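Local coordinates for putative glycosylhydrolase (Parabacteroides distasonis, PDB 3S5Q), which is probably a hydrolase acting on carbohydrate, of the 3-keto-disaccharide hydrolase family, with a concanavalin A-like lectin/glucanase fold, at residues P22-D27 / I53-Q58; F68-N73 / I95-D100; K143-D148 / N160-T165. One frame throughout, in Å; residues are numbered along the deposited sequence. Where two conformers were deposited one is given.

Interaction 1. Residues P22-D27 / I53-Q58; sequences PLFDKD and IWTKVQ. With EDO (1,2-ethanediol), chain I.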
# COMPACT_ATOMS: atom_id res chain seq x y z
N PRO A 22 -13.55 -3.49 8.58
CA PRO A 22 -13.24 -2.42 7.63
C PRO A 22 -12.43 -1.28 8.28
O PRO A 22 -12.70 -0.88 9.41
CB PRO A 22 -14.60 -1.91 7.17
CG PRO A 22 -15.61 -2.95 7.60
CD PRO A 22 -15.00 -3.68 8.77
N LEU A 23 -11.43 -0.81 7.56
CA LEU A 23 -10.59 0.27 8.06
C LEU A 23 -11.35 1.58 8.19
O LEU A 23 -11.18 2.32 9.17
CB LEU A 23 -9.38 0.47 7.15
CG LEU A 23 -8.32 1.40 7.73
CD1 LEU A 23 -7.74 0.75 8.97
CD2 LEU A 23 -7.25 1.64 6.68
N PHE A 24 -12.17 1.88 7.19
CA PHE A 24 -12.92 3.14 7.18
C PHE A 24 -14.41 2.86 7.24
O PHE A 24 -14.90 1.96 6.55
CB PHE A 24 -12.64 3.92 5.90
CG PHE A 24 -11.21 4.31 5.74
CD1 PHE A 24 -10.55 5.01 6.75
CD2 PHE A 24 -10.52 3.98 4.59
CE1 PHE A 24 -9.23 5.38 6.60
CE2 PHE A 24 -9.21 4.36 4.43
CZ PHE A 24 -8.56 5.05 5.44
N ASP A 25 -15.10 3.67 8.04
CA ASP A 25 -16.55 3.75 8.04
C ASP A 25 -17.10 4.16 6.72
O ASP A 25 -16.45 4.86 5.94
CB ASP A 25 -17.04 4.80 9.06
CG ASP A 25 -16.82 4.35 10.45
OD1 ASP A 25 -16.88 3.11 10.65
OD2 ASP A 25 -16.56 5.22 11.32
N LYS A 26 -18.35 3.79 6.52
CA LYS A 26 -19.02 3.98 5.25
C LYS A 26 -19.11 5.46 4.86
O LYS A 26 -19.04 5.81 3.68
CB LYS A 26 -20.41 3.35 5.34
CG LYS A 26 -20.37 1.80 5.40
CD LYS A 26 -21.78 1.24 5.58
CE LYS A 26 -21.83 -0.29 5.55
NZ LYS A 26 -23.11 -0.87 6.17
N ASP A 27 -19.22 6.34 5.86
CA ASP A 27 -19.24 7.79 5.60
C ASP A 27 -17.87 8.48 5.76
O ASP A 27 -17.78 9.71 5.68
CB ASP A 27 -20.27 8.48 6.51
CG ASP A 27 -20.00 8.25 7.99
OD1 ASP A 27 -18.88 7.85 8.39
OD2 ASP A 27 -20.94 8.47 8.79
N ILE A 53 -5.55 9.95 2.14
CA ILE A 53 -6.60 9.71 3.14
C ILE A 53 -5.98 8.92 4.29
O ILE A 53 -5.22 7.98 4.06
CB ILE A 53 -7.89 9.01 2.57
CG1 ILE A 53 -8.96 8.83 3.65
CG2 ILE A 53 -7.63 7.66 1.96
CD1 ILE A 53 -10.33 8.58 3.07
N TRP A 54 -6.28 9.34 5.52
CA TRP A 54 -5.62 8.81 6.71
C TRP A 54 -6.60 8.32 7.76
O TRP A 54 -7.70 8.86 7.91
CB TRP A 54 -4.79 9.89 7.39
CG TRP A 54 -3.75 10.50 6.56
CD1 TRP A 54 -3.81 11.70 5.94
CD2 TRP A 54 -2.45 9.96 6.28
NE1 TRP A 54 -2.63 11.95 5.27
CE2 TRP A 54 -1.76 10.91 5.49
CE3 TRP A 54 -1.77 8.78 6.66
CZ2 TRP A 54 -0.47 10.71 5.03
CZ3 TRP A 54 -0.47 8.58 6.20
CH2 TRP A 54 0.16 9.54 5.38
N THR A 55 -6.18 7.30 8.49
CA THR A 55 -6.88 6.87 9.66
C THR A 55 -6.72 7.98 10.71
O THR A 55 -5.78 8.79 10.66
CB THR A 55 -6.31 5.53 10.20
OG1 THR A 55 -4.91 5.69 10.53
CG2 THR A 55 -6.52 4.38 9.18
N LYS A 56 -7.67 8.02 11.64
CA LYS A 56 -7.60 8.91 12.79
C LYS A 56 -6.93 8.28 14.00
O LYS A 56 -6.62 8.99 14.96
CB LYS A 56 -9.02 9.35 13.17
CG LYS A 56 -9.56 10.44 12.28
CD LYS A 56 -10.97 10.79 12.65
CE LYS A 56 -11.35 12.17 12.13
NZ LYS A 56 -12.77 12.44 12.42
N VAL A 57 -6.73 6.97 13.96
CA VAL A 57 -6.06 6.25 15.05
C VAL A 57 -4.81 5.59 14.48
O VAL A 57 -4.73 5.34 13.29
CB VAL A 57 -7.02 5.20 15.76
CG1 VAL A 57 -8.45 5.73 15.88
CG2 VAL A 57 -7.06 3.90 15.05
N GLN A 58 -3.82 5.34 15.33
CA GLN A 58 -2.58 4.71 14.91
C GLN A 58 -2.67 3.22 15.13
O GLN A 58 -3.39 2.76 16.03
CB GLN A 58 -1.40 5.27 15.71
CG GLN A 58 -1.18 6.73 15.50
CD GLN A 58 -0.05 7.29 16.32
OE1 GLN A 58 0.99 6.68 16.48
NE2 GLN A 58 -0.25 8.51 16.82
C1 EDO I . -13.71 -0.48 2.82
O1 EDO I . -12.95 -0.17 1.64
C2 EDO I . -13.52 0.63 3.83
O2 EDO I . -12.56 0.26 4.84
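L23 lays the end of its side chain, CG and both methyls, against the methyl of T55. Its CG, CD1 and CD2 all lie close to T55 CG2, and the gap from L23 CG to T55 CG2 is 3.8 Å. The two side chains cross at about a right angle. L23 reaches T55 because its CG stands opposite the backbone N (chi1 -169°).

F24 sends its ring toward the same methyl from the neighbouring position. Its CE1 comes to 3.9 Å from T55 CG2, again with the side chains at about a right angle. The far end of the ring touches the strand at I53, with F24 CZ 4.2 Å from I53 CG1. L23 CD2 lies over one face of the F24 ring, displaced toward its rim. L23 and F24 thus form one apolar patch, and T55 CG2 presses against both.

No hydrogen bond joins the two segments, and all the touching residues are buried. The contact belongs to the beta-sandwich of a concanavalin A-like domain. The loop 22-27 leaves strand 20-22, which pairs with strand 204-213 in one sheet. Strand 53-55 belongs to the other sheet, between strands 31-32 and 192-195. L23 also packs on I209, L211 and I193, so it touches strands of both sheets.

The hydroxyl of T55 is turned to a different task from its methyl. T55 OG1 sits between the backbone N and the carbonyl carbon (chi1 60°) and donates to V57 O at 2.8 Å, in the carbonyl plane. It is also hydrogen-bonded to the backbone N of I193. On the loop, F24 N donates to O2 of a bound 1,2-ethanediol at 2.9 Å, nearly straight at 171°. This diol, probably from the crystallisation liquor, is also bonded to I209 O.

Interaction 2. Residues F68-N73 / I95-D100; sequences FKTDVN and IQIADD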
# COMPACT_ATOMS: atom_id res chain seq x y z
N PHE A 68 -7.22 -3.17 -4.92
CA PHE A 68 -7.05 -1.94 -5.69
C PHE A 68 -7.09 -2.27 -7.15
O PHE A 68 -6.75 -3.38 -7.53
CB PHE A 68 -5.73 -1.21 -5.34
CG PHE A 68 -4.47 -1.93 -5.76
CD1 PHE A 68 -3.95 -1.79 -7.05
CD2 PHE A 68 -3.76 -2.74 -4.84
CE1 PHE A 68 -2.82 -2.47 -7.43
CE2 PHE A 68 -2.62 -3.42 -5.22
CZ PHE A 68 -2.14 -3.26 -6.52
N LYS A 69 -7.56 -1.32 -7.95
CA LYS A 69 -7.64 -1.45 -9.39
C LYS A 69 -6.85 -0.28 -9.98
O LYS A 69 -6.95 0.85 -9.49
CB LYS A 69 -9.10 -1.37 -9.85
CG LYS A 69 -9.29 -1.42 -11.36
CD LYS A 69 -10.72 -1.23 -11.75
CE LYS A 69 -11.53 -2.51 -11.62
NZ LYS A 69 -12.70 -2.50 -12.52
N THR A 70 -6.05 -0.54 -11.01
CA THR A 70 -5.27 0.51 -11.66
C THR A 70 -5.92 0.88 -12.98
O THR A 70 -6.78 0.17 -13.50
CB THR A 70 -3.77 0.07 -11.94
OG1 THR A 70 -3.76 -0.94 -12.95
CG2 THR A 70 -3.08 -0.44 -10.70
N ASP A 71 -5.51 2.02 -13.51
CA ASP A 71 -5.67 2.34 -14.95
C ASP A 71 -4.26 2.49 -15.51
O ASP A 71 -3.26 2.35 -14.79
CB ASP A 71 -6.46 3.64 -15.15
CG ASP A 71 -7.06 3.77 -16.57
OD1 ASP A 71 -6.70 2.99 -17.52
OD2 ASP A 71 -7.87 4.70 -16.75
N VAL A 72 -4.16 2.73 -16.81
CA VAL A 72 -2.86 2.95 -17.43
C VAL A 72 -2.00 3.95 -16.64
O VAL A 72 -2.39 5.11 -16.42
CB VAL A 72 -3.02 3.35 -18.93
CG1 VAL A 72 -3.75 4.72 -19.08
CG2 VAL A 72 -1.67 3.34 -19.62
N ASN A 73 -0.85 3.48 -16.19
CA ASN A 73 0.14 4.29 -15.47
C ASN A 73 -0.33 4.87 -14.12
O ASN A 73 0.19 5.89 -13.67
CB ASN A 73 0.67 5.42 -16.38
CG ASN A 73 2.10 5.83 -16.03
OD1 ASN A 73 2.71 5.27 -15.12
ND2 ASN A 73 2.63 6.82 -16.76
N ILE A 95 4.30 1.43 0.82
CA ILE A 95 4.20 0.29 -0.06
C ILE A 95 3.66 0.84 -1.37
O ILE A 95 2.58 1.40 -1.40
CB ILE A 95 3.26 -0.75 0.48
CG1 ILE A 95 3.64 -1.13 1.91
CG2 ILE A 95 3.20 -2.00 -0.40
CD1 ILE A 95 5.11 -1.34 2.15
N GLN A 96 4.43 0.71 -2.44
CA GLN A 96 4.06 1.26 -3.76
C GLN A 96 2.85 0.55 -4.39
O GLN A 96 2.68 -0.67 -4.31
CB GLN A 96 5.26 1.12 -4.70
CG GLN A 96 5.10 1.67 -6.17
CD GLN A 96 5.05 3.17 -6.24
OE1 GLN A 96 4.45 3.81 -5.39
NE2 GLN A 96 5.69 3.77 -7.28
N ILE A 97 2.03 1.33 -5.10
CA ILE A 97 1.03 0.74 -5.99
C ILE A 97 1.28 1.42 -7.29
O ILE A 97 1.33 2.62 -7.31
CB ILE A 97 -0.42 1.00 -5.53
CG1 ILE A 97 -0.69 0.22 -4.26
CG2 ILE A 97 -1.43 0.62 -6.67
CD1 ILE A 97 -1.99 0.58 -3.58
N ALA A 98 1.54 0.64 -8.33
CA ALA A 98 1.79 1.20 -9.67
C ALA A 98 1.35 0.22 -10.71
O ALA A 98 1.37 -1.00 -10.49
CB ALA A 98 3.30 1.53 -9.87
N ASP A 99 0.93 0.75 -11.86
CA ASP A 99 0.69 -0.07 -13.02
C ASP A 99 2.04 -0.36 -13.65
O ASP A 99 2.45 0.37 -14.57
CB ASP A 99 -0.20 0.65 -14.05
CG ASP A 99 -0.27 -0.09 -15.42
OD1 ASP A 99 -0.17 -1.34 -15.46
OD2 ASP A 99 -0.40 0.58 -16.47
N ASP A 100 2.71 -1.41 -13.15
CA ASP A 100 4.00 -1.86 -13.67
C ASP A 100 3.97 -2.20 -15.17
O ASP A 100 5.02 -2.22 -15.82
CB ASP A 100 4.52 -3.08 -12.88
CG ASP A 100 4.94 -2.73 -11.43
OD1 ASP A 100 4.83 -1.57 -10.99
OD2 ASP A 100 5.45 -3.64 -10.73
O HOH W 1 -1.74 -2.42 -13.43
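F68 lays one face of its ring against I97. The methyl CG2 of I97 sits 3.8 Å from the centroid of the F68 ring and 25° off its normal, a CH-pi contact. It is displaced toward the rim, and F68 CE1 is 3.5 Å from I97 CG2. The other arm of the isoleucine, CD1, lies by CD2 and CG of the same ring. T70 CG2 meets the F68 ring at its edge, in plane.

Farther along, the contact turns polar. D99 CG is anti to the backbone N (chi1 170°), which carries the carboxylate to the loop that follows strand 62-70. There D99 OD2 accepts from N73 N at 2.9 Å through its anti lone pair, and the bond is nearly straight. The other oxygen, D99 OD1, accepts a hydrogen bond from a water, 2.8 Å away. That water in turn accepts from T70 OG1. D99 thus holds N73 directly and T70 through the water, and D99 is itself the centre of an inverse gamma turn.

The two strand segments run at 45°, with axes 8.4 Å apart. They belong to different sheets. F68 and I97 both pack on F206 as well. Such face-to-face packing of two antiparallel sheets, with apolar side chains between, is the core of a concanavalin A-like beta-sandwich.

Interaction 3. Residues K143-D148 / N160-T165; sequences KGQQID and NLADWT. With EDO (1,2-ethanediol), chain G.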
# COMPACT_ATOMS: atom_id res chain seq x y z
N LYS A 143 4.30 -6.38 11.43
CA LYS A 143 4.46 -6.91 12.79
C LYS A 143 5.77 -6.39 13.34
O LYS A 143 6.83 -6.96 13.10
CB LYS A 143 4.41 -8.45 12.77
CG LYS A 143 4.01 -9.07 14.08
CD LYS A 143 4.26 -10.55 14.07
CE LYS A 143 3.06 -11.30 14.56
NZ LYS A 143 3.06 -12.70 14.05
N GLY A 144 5.70 -5.27 14.05
CA GLY A 144 6.88 -4.50 14.39
C GLY A 144 7.79 -4.27 13.18
O GLY A 144 7.39 -3.71 12.16
N GLN A 145 9.05 -4.67 13.32
CA GLN A 145 10.01 -4.47 12.23
C GLN A 145 9.92 -5.48 11.07
O GLN A 145 10.55 -5.27 10.02
CB GLN A 145 11.41 -4.42 12.79
CG GLN A 145 11.67 -3.25 13.71
CD GLN A 145 13.13 -3.16 14.13
OE1 GLN A 145 13.67 -4.06 14.79
NE2 GLN A 145 13.79 -2.06 13.75
N GLN A 146 9.06 -6.48 11.21
CA GLN A 146 8.89 -7.50 10.17
C GLN A 146 7.72 -7.14 9.25
O GLN A 146 6.58 -7.09 9.69
CB GLN A 146 8.74 -8.89 10.84
CG GLN A 146 8.69 -10.07 9.83
CD GLN A 146 9.91 -10.12 8.90
OE1 GLN A 146 11.06 -10.02 9.35
NE2 GLN A 146 9.67 -10.26 7.60
N ILE A 147 8.03 -6.86 7.98
CA ILE A 147 7.05 -6.42 7.00
C ILE A 147 6.94 -7.51 5.93
O ILE A 147 7.94 -7.91 5.39
CB ILE A 147 7.44 -5.11 6.31
CG1 ILE A 147 7.78 -4.02 7.37
CG2 ILE A 147 6.33 -4.67 5.29
CD1 ILE A 147 6.71 -3.86 8.48
N ASP A 148 5.72 -7.97 5.67
CA ASP A 148 5.45 -8.96 4.63
C ASP A 148 4.33 -8.49 3.74
O ASP A 148 3.31 -8.04 4.22
CB ASP A 148 5.16 -10.31 5.25
CG ASP A 148 6.42 -10.96 5.82
OD1 ASP A 148 7.19 -11.58 5.03
OD2 ASP A 148 6.66 -10.80 7.04
N ASN A 160 12.97 -7.33 7.11
CA ASN A 160 13.17 -6.99 8.51
C ASN A 160 13.85 -5.61 8.57
O ASN A 160 15.02 -5.46 8.16
CB ASN A 160 14.04 -8.06 9.16
CG ASN A 160 14.44 -7.73 10.57
OD1 ASN A 160 13.90 -6.81 11.22
ND2 ASN A 160 15.41 -8.50 11.08
N LEU A 161 13.08 -4.61 9.05
CA LEU A 161 13.49 -3.21 8.98
C LEU A 161 14.76 -2.96 9.78
O LEU A 161 15.47 -2.01 9.50
CB LEU A 161 12.37 -2.25 9.44
CG LEU A 161 11.07 -2.17 8.60
CD1 LEU A 161 10.14 -1.17 9.29
CD2 LEU A 161 11.29 -1.81 7.13
N ALA A 162 15.06 -3.86 10.71
CA ALA A 162 16.30 -3.79 11.47
C ALA A 162 17.56 -3.82 10.61
O ALA A 162 18.58 -3.34 11.04
CB ALA A 162 16.35 -4.89 12.54
N ASP A 163 17.48 -4.41 9.41
CA ASP A 163 18.60 -4.50 8.47
C ASP A 163 18.96 -3.12 7.85
O ASP A 163 20.08 -2.93 7.37
CB ASP A 163 18.29 -5.49 7.34
CG ASP A 163 18.09 -6.92 7.81
OD1 ASP A 163 18.39 -7.24 8.98
OD2 ASP A 163 17.64 -7.74 7.00
N TRP A 164 18.00 -2.19 7.84
CA TRP A 164 18.19 -0.87 7.26
C TRP A 164 18.86 0.10 8.24
O TRP A 164 18.25 1.06 8.70
CB TRP A 164 16.87 -0.33 6.74
CG TRP A 164 16.60 -0.83 5.33
CD1 TRP A 164 16.86 -0.17 4.17
CD2 TRP A 164 16.10 -2.13 4.94
NE1 TRP A 164 16.52 -0.96 3.07
CE2 TRP A 164 16.07 -2.17 3.52
CE3 TRP A 164 15.69 -3.27 5.66
CZ2 TRP A 164 15.61 -3.31 2.80
CZ3 TRP A 164 15.28 -4.39 4.96
CH2 TRP A 164 15.23 -4.40 3.54
N THR A 165 20.13 -0.15 8.55
CA THR A 165 20.86 0.70 9.48
C THR A 165 21.34 2.03 8.85
O THR A 165 21.67 2.99 9.57
CB THR A 165 22.05 -0.05 10.09
OG1 THR A 165 22.82 -0.64 9.05
CG2 THR A 165 21.53 -1.12 11.02
C1 EDO G . 25.90 1.92 7.94
O1 EDO G . 25.10 0.75 8.13
C2 EDO G . 26.91 1.72 6.81
O2 EDO G . 26.79 2.61 5.74
O HOH W 2 13.60 -7.08 13.77
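This is a partly buried contact at the edge of the larger sheet, where a hairpin turn meets the end of a neighbouring strand. A type II' turn from K143 to Q146 links strands 135-143 and 146-151. Strand 154-160 pairs with the latter, and its last residue, N160, opens into a short 3-10 segment, 161-163. Q146 and N160 form an antiparallel non-hydrogen-bonded pair.

One backbone bond joins the segments. L161 N donates to Q145 O at 2.8 Å, with the donor tilted 28° from the carbonyl plane. The leucine side chain packs beside the same carbonyl, with L161 CG 3.4 Å from Q145 O. L161 CG is also 4.0 Å from I147 CG1, the apolar part of the contact.

Q145 reaches over the start of the 3-10 segment. Its chain is extended beyond CG (chi2 -174°), and its amide lies beside A162, with Q145 OE1 3.6 Å from A162 CB. One water donates to Q145 OE1 and also to N160 OD1, at 2.6 Å from the latter, so it bridges the two side chains.

Q146 and N160 cross at about a right angle, with their amide planes 50° apart. Q146 OE1 comes to 3.6 Å from N160 CB. The other end of this amide is steadied by D148, whose OD2 accepts from Q146 NE2 at 3.1 Å.

N160 OD1 also receives A162 N, which comes from above the carbonyl plane. This holds the N160 side chain back over the chain that follows. Acceptance from the backbone N two residues on defines an Asx turn, and here it marks the passage from strand 154-160 into the 3-10 segment in this concanavalin A-like fold.

The three contacts follow one another along the chain without overlap, interaction 1 first and interaction 3 last. Their centres lie 21 to 25 Å apart, and none touches another. Interactions 2 and 3 come nearest, with atoms about 5 Å apart, yet their centres are on opposite sides of the centre of the chain. The larger antiparallel sheet ties the set together: it holds strands 20-22, 62-70, 146-151 and 154-160. Strands 53-55 and 93-98 belong to the smaller sheet. Interactions 1 and 2 therefore join the two sheets of the sandwich at separate places, while interaction 3 fastens a turn and a loop at the edge of the larger one.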